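Local atomic coordinates of virulence factor (Pectobacterium carotovorum, PDB entry 2W3Y), a protein that acts as an S-palmitoylated virulence factor of this Drosophila pathogen and binds to lipid vesicles. Residues F30-Y44 and S75-Y89. Residues are numbered along the deposited sequence; the frame is centred on the assembly and turned at random.
Sequences FDIVPGLSKDGAVQY and SAAVNKKAPSNKEKY
With CG swung away from its carbonyl carbon (chi1 -54°), Tyr89 sends its ring in among residues 33-42, and Ser75, whose OG lies trans to the backbone N (chi1 -176°), reaches Val33 and Tyr44. The Tyr89 hydroxyl donates a hydrogen bond to the backbone oxygen of Pro34, OH to O 2.6 Å, approaching 26° out of the carbonyl plane. Gly40 lies over one ring face, its CA 4.1 Å from the ring centroid in a CH-pi contact, while Val33 CG1 comes within 3.5 Å of Tyr89 CE1 and Val42 CG2 also packs on that atom. Ser75 OG accepts from Val33 N at 3.0 Å, nearly straight, and donates to Tyr44 OH; that hydroxyl in turn donates to Val33 O, in the carbonyl plane, so a short chain of hydrogen bonds starts and ends on the backbone of Val33. At the turn from Ser37 to Gly40, two side chains hold Asp39: Asn85 ND2 meets OD2 at 2.6 Å from the anti side, and Lys86 NZ makes a salt bridge to OD1 from above the carboxylate plane, 3.1 Å away. One water joins Asp31 O to Ala76 O and Asn79 ND2. The contact thus ties the hairpin of strands 36-37 and 40-49, and the loop leading into it, to the end of helix 57-81 and residues 85-89 beyond, with Trp94 of helix 91-105 touching Val42, Ser75 and Val78, and strand 166-179 running parallel beside strand 40-49.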
ATOM      1  N   PHE A  30     -14.008  11.523   5.569  1.00 34.75           N
ATOM      2  CA  PHE A  30     -14.675  10.583   4.669  1.00 33.05           C
ATOM      3  C   PHE A  30     -14.384   9.120   5.005  1.00 31.49           C
ATOM      4  O   PHE A  30     -13.251   8.763   5.287  1.00 30.85           O
ATOM      5  CB  PHE A  30     -14.350  10.924   3.225  1.00 32.78           C
ATOM      6  CG  PHE A  30     -14.749  12.329   2.841  1.00 33.06           C
ATOM      7  CD1 PHE A  30     -16.099  12.686   2.753  1.00 33.66           C
ATOM      8  CD2 PHE A  30     -13.782  13.301   2.607  1.00 31.96           C
ATOM      9  CE1 PHE A  30     -16.481  13.998   2.408  1.00 33.77           C
ATOM     10  CE2 PHE A  30     -14.149  14.614   2.252  1.00 32.87           C
ATOM     11  CZ  PHE A  30     -15.501  14.965   2.165  1.00 31.82           C
ATOM     12  N   ASP A  31     -15.431   8.295   4.992  1.00 30.55           N
ATOM     13  CA  ASP A  31     -15.293   6.844   5.201  1.00 29.46           C
ATOM     14  C   ASP A  31     -14.338   6.223   4.178  1.00 27.96           C
ATOM     15  O   ASP A  31     -14.320   6.633   3.020  1.00 26.98           O
ATOM     16  CB  ASP A  31     -16.654   6.157   5.103  1.00 30.11           C
ATOM     17  CG  ASP A  31     -17.577   6.516   6.253  1.00 32.19           C
ATOM     18  OD1 ASP A  31     -17.074   6.958   7.309  1.00 34.19           O
ATOM     19  OD2 ASP A  31     -18.813   6.341   6.101  1.00 35.86           O
ATOM     20  N   ILE A  32     -13.546   5.243   4.612  1.00 26.35           N
ATOM     21  CA  ILE A  32     -12.642   4.532   3.705  1.00 24.59           C
ATOM     22  C   ILE A  32     -13.175   3.143   3.421  1.00 23.83           C
ATOM     23  O   ILE A  32     -14.120   2.692   4.073  1.00 23.50           O
ATOM     24  CB  ILE A  32     -11.160   4.501   4.214  1.00 25.00           C
ATOM     25  CG1 ILE A  32     -11.026   3.655   5.496  1.00 25.46           C
ATOM     26  CG2 ILE A  32     -10.626   5.954   4.357  1.00 24.66           C
ATOM     27  CD1 ILE A  32      -9.573   3.295   5.873  1.00 23.93           C
ATOM     28  N   VAL A  33     -12.592   2.479   2.430  1.00 22.80           N
ATOM     29  CA  VAL A  33     -13.030   1.160   2.059  1.00 22.15           C
ATOM     30  C   VAL A  33     -12.641   0.198   3.191  1.00 22.40           C
ATOM     31  O   VAL A  33     -11.478   0.173   3.604  1.00 22.40           O
ATOM     32  CB  VAL A  33     -12.428   0.734   0.709  1.00 22.44           C
ATOM     33  CG1 VAL A  33     -12.718  -0.758   0.416  1.00 21.93           C
ATOM     34  CG2 VAL A  33     -12.934   1.673  -0.424  1.00 20.95           C
ATOM     35  N   PRO A  34     -13.621  -0.555   3.725  1.00 21.75           N
ATOM     36  CA  PRO A  34     -13.333  -1.470   4.843  1.00 22.52           C
ATOM     37  C   PRO A  34     -12.264  -2.505   4.488  1.00 22.72           C
ATOM     38  O   PRO A  34     -12.284  -3.079   3.388  1.00 23.13           O
ATOM     39  CB  PRO A  34     -14.692  -2.133   5.112  1.00 21.98           C
ATOM     40  CG  PRO A  34     -15.684  -1.097   4.622  1.00 22.40           C
ATOM     41  CD  PRO A  34     -15.050  -0.569   3.373  1.00 21.56           C
ATOM     42  N   GLY A  35     -11.338  -2.729   5.417  1.00 22.68           N
ATOM     43  CA  GLY A  35     -10.168  -3.570   5.162  1.00 22.83           C
ATOM     44  C   GLY A  35     -10.507  -5.020   4.876  1.00 22.88           C
ATOM     45  O   GLY A  35      -9.833  -5.669   4.088  1.00 23.00           O
ATOM     46  N   LEU A  36     -11.544  -5.538   5.528  1.00 23.25           N
ATOM     47  CA  LEU A  36     -11.903  -6.930   5.335  1.00 23.62           C
ATOM     48  C   LEU A  36     -13.415  -7.109   5.207  1.00 23.80           C
ATOM     49  O   LEU A  36     -14.177  -6.675   6.065  1.00 24.29           O
ATOM     50  CB  LEU A  36     -11.320  -7.795   6.463  1.00 23.52           C
ATOM     51  CG  LEU A  36     -11.653  -9.291   6.516  1.00 23.71           C
ATOM     52  CD1 LEU A  36     -11.093 -10.008   5.292  1.00 23.86           C
ATOM     53  CD2 LEU A  36     -11.125  -9.909   7.799  1.00 24.65           C
ATOM     54  N   SER A  37     -13.831  -7.786   4.141  1.00 23.20           N
ATOM     55  CA  SER A  37     -15.233  -7.884   3.773  1.00 23.66           C
ATOM     56  C   SER A  37     -15.505  -9.201   3.068  1.00 23.87           C
ATOM     57  O   SER A  37     -14.591  -9.831   2.528  1.00 22.85           O
ATOM     58  CB  SER A  37     -15.578  -6.721   2.816  1.00 23.86           C
ATOM     59  OG  SER A  37     -16.735  -7.003   2.068  1.00 25.67           O
ATOM     60  N   LYS A  38     -16.768  -9.616   3.034  1.00 24.61           N
ATOM     61  CA  LYS A  38     -17.096 -10.765   2.198  1.00 25.67           C
ATOM     62  C   LYS A  38     -16.868 -10.497   0.690  1.00 24.87           C
ATOM     63  O   LYS A  38     -16.647 -11.426  -0.084  1.00 25.11           O
ATOM     64  CB  LYS A  38     -18.499 -11.317   2.513  1.00 25.99           C
ATOM     65  CG  LYS A  38     -19.645 -10.348   2.326  1.00 27.83           C
ATOM     66  CD  LYS A  38     -20.980 -11.023   2.732  1.00 28.16           C
ATOM     67  CE  LYS A  38     -21.240 -12.293   1.921  1.00 30.88           C
ATOM     68  NZ  LYS A  38     -22.575 -12.865   2.216  1.00 33.71           N
ATOM     69  N   ASP A  39     -16.882  -9.221   0.298  1.00 24.43           N
ATOM     70  CA  ASP A  39     -16.664  -8.812  -1.103  1.00 23.76           C
ATOM     71  C   ASP A  39     -15.210  -8.577  -1.519  1.00 22.76           C
ATOM     72  O   ASP A  39     -14.938  -8.317  -2.697  1.00 23.02           O
ATOM     73  CB  ASP A  39     -17.528  -7.592  -1.432  1.00 24.26           C
ATOM     74  CG  ASP A  39     -19.024  -7.926  -1.407  1.00 25.47           C
ATOM     75  OD1 ASP A  39     -19.372  -9.093  -1.702  1.00 28.87           O
ATOM     76  OD2 ASP A  39     -19.839  -7.039  -1.083  1.00 27.74           O
ATOM     77  N   GLY A  40     -14.284  -8.687  -0.558  1.00 21.12           N
ATOM     78  CA  GLY A  40     -12.865  -8.517  -0.825  1.00 19.98           C
ATOM     79  C   GLY A  40     -12.136  -7.875   0.348  1.00 19.35           C
ATOM     80  O   GLY A  40     -12.741  -7.524   1.358  1.00 18.56           O
ATOM     81  N   ALA A  41     -10.824  -7.729   0.218  1.00 19.16           N
ATOM     82  CA  ALA A  41     -10.034  -7.160   1.298  1.00 18.77           C
ATOM     83  C   ALA A  41      -9.068  -6.117   0.729  1.00 18.32           C
ATOM     84  O   ALA A  41      -8.598  -6.269  -0.396  1.00 18.62           O
ATOM     85  CB  ALA A  41      -9.259  -8.267   2.021  1.00 17.98           C
ATOM     86  N   VAL A  42      -8.782  -5.074   1.503  1.00 18.28           N
ATOM     87  CA  VAL A  42      -7.711  -4.127   1.188  1.00 18.51           C
ATOM     88  C   VAL A  42      -6.758  -4.168   2.372  1.00 18.49           C
ATOM     89  O   VAL A  42      -7.172  -3.880   3.492  1.00 18.06           O
ATOM     90  CB  VAL A  42      -8.226  -2.657   1.064  1.00 19.76           C
ATOM     91  CG1 VAL A  42      -7.083  -1.735   0.643  1.00 18.82           C
ATOM     92  CG2 VAL A  42      -9.407  -2.562   0.116  1.00 20.86           C
ATOM     93  N   GLN A  43      -5.500  -4.512   2.114  1.00 18.51           N
ATOM     94  CA  GLN A  43      -4.483  -4.601   3.134  1.00 19.74           C
ATOM     95  C   GLN A  43      -3.825  -3.216   3.196  1.00 18.93           C
ATOM     96  O   GLN A  43      -3.147  -2.834   2.284  1.00 19.34           O
ATOM     97  CB  GLN A  43      -3.473  -5.675   2.702  1.00 19.57           C
ATOM     98  CG  GLN A  43      -2.642  -6.257   3.789  1.00 24.11           C
ATOM     99  CD  GLN A  43      -3.316  -7.428   4.421  1.00 26.79           C
ATOM    100  OE1 GLN A  43      -3.402  -8.519   3.826  1.00 24.80           O
ATOM    101  NE2 GLN A  43      -3.824  -7.217   5.640  1.00 26.10           N
ATOM    102  N   TYR A  44      -4.067  -2.454   4.255  1.00 19.72           N
ATOM    103  CA  TYR A  44      -3.454  -1.127   4.408  1.00 19.63           C
ATOM    104  C   TYR A  44      -2.107  -1.242   5.112  1.00 20.28           C
ATOM    105  O   TYR A  44      -2.048  -1.741   6.228  1.00 20.90           O
ATOM    106  CB  TYR A  44      -4.384  -0.207   5.200  1.00 19.44           C
ATOM    107  CG  TYR A  44      -5.683   0.143   4.515  1.00 19.30           C
ATOM    108  CD1 TYR A  44      -5.709   1.058   3.444  1.00 19.30           C
ATOM    109  CD2 TYR A  44      -6.885  -0.403   4.949  1.00 17.98           C
ATOM    110  CE1 TYR A  44      -6.894   1.410   2.826  1.00 18.77           C
ATOM    111  CE2 TYR A  44      -8.102  -0.056   4.314  1.00 20.78           C
ATOM    112  CZ  TYR A  44      -8.075   0.840   3.251  1.00 19.15           C
ATOM    113  OH  TYR A  44      -9.240   1.205   2.640  1.00 19.82           O
ATOM    114  N   SER A  75      -8.475   5.920  -0.830  1.00 21.12           N
ATOM    115  CA  SER A  75      -9.469   4.965  -0.363  1.00 21.10           C
ATOM    116  C   SER A  75     -10.862   5.567  -0.172  1.00 20.81           C
ATOM    117  O   SER A  75     -11.857   4.919  -0.498  1.00 20.18           O
ATOM    118  CB  SER A  75      -9.023   4.299   0.939  1.00 19.65           C
ATOM    119  OG  SER A  75      -9.971   3.313   1.298  1.00 22.92           O
ATOM    120  N   ALA A  76     -10.919   6.787   0.366  1.00 20.75           N
ATOM    121  CA  ALA A  76     -12.190   7.493   0.582  1.00 21.55           C
ATOM    122  C   ALA A  76     -12.909   7.885  -0.724  1.00 21.60           C
ATOM    123  O   ALA A  76     -14.142   7.741  -0.816  1.00 21.46           O
ATOM    124  CB  ALA A  76     -11.998   8.692   1.509  1.00 21.20           C
ATOM    125  N   ALA A  77     -12.138   8.320  -1.724  1.00 22.33           N
ATOM    126  CA  ALA A  77     -12.644   8.586  -3.085  1.00 22.86           C
ATOM    127  C   ALA A  77     -13.249   7.337  -3.733  1.00 23.41           C
ATOM    128  O   ALA A  77     -14.344   7.388  -4.302  1.00 22.95           O
ATOM    129  CB  ALA A  77     -11.527   9.153  -3.970  1.00 23.35           C
ATOM    130  N   VAL A  78     -12.541   6.214  -3.614  1.00 23.14           N
ATOM    131  CA  VAL A  78     -12.994   4.918  -4.120  1.00 23.41           C
ATOM    132  C   VAL A  78     -14.302   4.489  -3.464  1.00 23.57           C
ATOM    133  O   VAL A  78     -15.228   4.085  -4.160  1.00 22.64           O
ATOM    134  CB  VAL A  78     -11.928   3.797  -3.910  1.00 23.45           C
ATOM    135  CG1 VAL A  78     -12.561   2.403  -4.115  1.00 23.62           C
ATOM    136  CG2 VAL A  78     -10.752   4.005  -4.844  1.00 23.20           C
ATOM    137  N   ASN A  79     -14.346   4.569  -2.131  1.00 24.08           N
ATOM    138  CA  ASN A  79     -15.518   4.243  -1.334  1.00 25.06           C
ATOM    139  C   ASN A  79     -16.780   5.009  -1.758  1.00 25.72           C
ATOM    140  O   ASN A  79     -17.868   4.424  -1.884  1.00 25.60           O
ATOM    141  CB  ASN A  79     -15.235   4.528   0.139  1.00 25.17           C
ATOM    142  CG  ASN A  79     -16.322   3.998   1.047  1.00 25.22           C
ATOM    143  OD1 ASN A  79     -16.546   2.794   1.124  1.00 24.57           O
ATOM    144  ND2 ASN A  79     -17.013   4.901   1.733  1.00 23.57           N
ATOM    145  N   LYS A  80     -16.607   6.308  -1.963  1.00 26.17           N
ATOM    146  CA  LYS A  80     -17.646   7.173  -2.498  1.00 27.67           C
ATOM    147  C   LYS A  80     -17.975   6.849  -3.965  1.00 27.71           C
ATOM    148  O   LYS A  80     -19.148   6.693  -4.321  1.00 28.27           O
ATOM    149  CB  LYS A  80     -17.234   8.647  -2.347  1.00 27.44           C
ATOM    150  CG  LYS A  80     -18.346   9.661  -2.672  1.00 30.08           C
ATOM    151  CD  LYS A  80     -19.655   9.339  -1.940  1.00 32.86           C
ATOM    152  CE  LYS A  80     -20.777  10.274  -2.374  1.00 34.60           C
ATOM    153  NZ  LYS A  80     -20.567  11.663  -1.864  1.00 35.31           N
ATOM    154  N   LYS A  81     -16.950   6.722  -4.800  1.00 27.86           N
ATOM    155  CA  LYS A  81     -17.144   6.519  -6.243  1.00 28.04           C
ATOM    156  C   LYS A  81     -17.764   5.169  -6.600  1.00 27.52           C
ATOM    157  O   LYS A  81     -18.528   5.088  -7.560  1.00 27.08           O
ATOM    158  CB  LYS A  81     -15.823   6.736  -7.005  1.00 28.25           C
ATOM    159  CG  LYS A  81     -15.885   6.598  -8.536  1.00 29.75           C
ATOM    160  CD  LYS A  81     -14.577   7.060  -9.172  1.00 30.29           C
ATOM    161  CE  LYS A  81     -14.501   6.717 -10.670  1.00 33.18           C
ATOM    162  NZ  LYS A  81     -15.572   7.406 -11.445  1.00 35.20           N
ATOM    163  N   ALA A  82     -17.427   4.111  -5.849  1.00 25.92           N
ATOM    164  CA  ALA A  82     -17.940   2.768  -6.142  1.00 25.77           C
ATOM    165  C   ALA A  82     -19.473   2.748  -6.125  1.00 25.32           C
ATOM    166  O   ALA A  82     -20.070   3.201  -5.162  1.00 25.27           O
ATOM    167  CB  ALA A  82     -17.380   1.730  -5.133  1.00 25.20           C
ATOM    168  N   PRO A  83     -20.108   2.248  -7.204  1.00 25.79           N
ATOM    169  CA  PRO A  83     -21.588   2.134  -7.327  1.00 26.46           C
ATOM    170  C   PRO A  83     -22.217   1.069  -6.419  1.00 26.58           C
ATOM    171  O   PRO A  83     -23.433   1.077  -6.191  1.00 27.03           O
ATOM    172  CB  PRO A  83     -21.796   1.713  -8.784  1.00 26.65           C
ATOM    173  CG  PRO A  83     -20.457   1.966  -9.486  1.00 27.70           C
ATOM    174  CD  PRO A  83     -19.409   1.803  -8.418  1.00 25.99           C
ATOM    175  N   SER A  84     -21.395   0.145  -5.937  1.00 25.89           N
ATOM    176  CA  SER A  84     -21.864  -0.971  -5.125  1.00 25.84           C
ATOM    177  C   SER A  84     -20.725  -1.418  -4.231  1.00 25.33           C
ATOM    178  O   SER A  84     -19.555  -1.095  -4.486  1.00 25.06           O
ATOM    179  CB  SER A  84     -22.295  -2.147  -6.008  1.00 26.18           C
ATOM    180  OG  SER A  84     -21.184  -2.655  -6.725  1.00 25.75           O
ATOM    181  N   ASN A  85     -21.068  -2.158  -3.186  1.00 25.03           N
ATOM    182  CA  ASN A  85     -20.064  -2.651  -2.240  1.00 24.67           C
ATOM    183  C   ASN A  85     -18.984  -3.471  -2.930  1.00 24.14           C
ATOM    184  O   ASN A  85     -17.802  -3.277  -2.670  1.00 22.93           O
ATOM    185  CB  ASN A  85     -20.714  -3.433  -1.094  1.00 24.74           C
ATOM    186  CG  ASN A  85     -19.749  -3.669   0.058  1.00 26.25           C
ATOM    187  OD1 ASN A  85     -19.379  -2.744   0.764  1.00 27.57           O
ATOM    188  ND2 ASN A  85     -19.327  -4.897   0.223  1.00 28.12           N
ATOM    189  N   LYS A  86     -19.390  -4.364  -3.832  1.00 23.94           N
ATOM    190  CA  LYS A  86     -18.439  -5.194  -4.574  1.00 24.49           C
ATOM    191  C   LYS A  86     -17.376  -4.371  -5.326  1.00 24.03           C
ATOM    192  O   LYS A  86     -16.198  -4.725  -5.362  1.00 23.13           O
ATOM    193  CB  LYS A  86     -19.191  -6.104  -5.551  1.00 24.81           C
ATOM    194  CG  LYS A  86     -19.874  -7.268  -4.895  1.00 28.11           C
ATOM    195  CD  LYS A  86     -20.568  -8.161  -5.930  1.00 32.83           C
ATOM    196  CE  LYS A  86     -21.545  -9.113  -5.256  1.00 35.18           C
ATOM    197  NZ  LYS A  86     -20.838  -9.970  -4.277  1.00 38.86           N
ATOM    198  N   GLU A  87     -17.823  -3.265  -5.917  1.00 23.81           N
ATOM    199  CA  GLU A  87     -16.975  -2.396  -6.708  1.00 23.88           C
ATOM    200  C   GLU A  87     -15.980  -1.563  -5.898  1.00 23.48           C
ATOM    201  O   GLU A  87     -14.995  -1.057  -6.459  1.00 23.23           O
ATOM    202  CB  GLU A  87     -17.838  -1.515  -7.616  1.00 24.73           C
ATOM    203  CG  GLU A  87     -18.382  -2.276  -8.823  1.00 27.42           C
ATOM    204  CD  GLU A  87     -19.405  -1.459  -9.608  1.00 34.73           C
ATOM    205  OE1 GLU A  87     -19.016  -0.796 -10.602  1.00 35.28           O
ATOM    206  OE2 GLU A  87     -20.594  -1.460  -9.207  1.00 37.43           O
ATOM    207  N   LYS A  88     -16.197  -1.439  -4.587  1.00 22.98           N
ATOM    208  CA  LYS A  88     -15.137  -0.881  -3.699  1.00 23.90           C
ATOM    209  C   LYS A  88     -13.813  -1.676  -3.769  1.00 22.98           C
ATOM    210  O   LYS A  88     -12.735  -1.141  -3.485  1.00 23.87           O
ATOM    211  CB  LYS A  88     -15.596  -0.813  -2.231  1.00 23.17           C
ATOM    212  CG  LYS A  88     -16.758   0.108  -1.969  1.00 25.02           C
ATOM    213  CD  LYS A  88     -17.243  -0.051  -0.522  1.00 25.01           C
ATOM    214  CE  LYS A  88     -18.662   0.457  -0.334  1.00 27.55           C
ATOM    215  NZ  LYS A  88     -18.754   1.917  -0.394  1.00 26.27           N
ATOM    216  N   TYR A  89     -13.902  -2.948  -4.146  1.00 22.34           N
ATOM    217  CA  TYR A  89     -12.733  -3.819  -4.262  1.00 21.94           C
ATOM    218  C   TYR A  89     -12.331  -4.105  -5.726  1.00 22.69           C
ATOM    219  O   TYR A  89     -11.610  -5.056  -6.002  1.00 22.89           O
ATOM    220  CB  TYR A  89     -12.956  -5.110  -3.448  1.00 20.94           C
ATOM    221  CG  TYR A  89     -13.332  -4.796  -2.010  1.00 19.44           C
ATOM    222  CD1 TYR A  89     -12.346  -4.557  -1.052  1.00 17.27           C
ATOM    223  CD2 TYR A  89     -14.673  -4.696  -1.629  1.00 18.22           C
ATOM    224  CE1 TYR A  89     -12.687  -4.251   0.265  1.00 17.09           C
ATOM    225  CE2 TYR A  89     -15.034  -4.366  -0.314  1.00 19.26           C
ATOM    226  CZ  TYR A  89     -14.017  -4.154   0.628  1.00 19.12           C
ATOM    227  OH  TYR A  89     -14.355  -3.808   1.915  1.00 19.76           O
TER
HETATM  228  O   HOH W   1     -15.938   7.914   1.233  1.00 23.79           O
HETATM  229  O   HOH W   2     -17.245  -3.634   2.492  1.00 29.62           O
HETATM  230  O   HOH W   3     -15.345  -7.330  -5.249  1.00 24.21           O
HETATM  231  O   HOH W   4     -21.636 -10.444  -1.380  1.00 41.82           O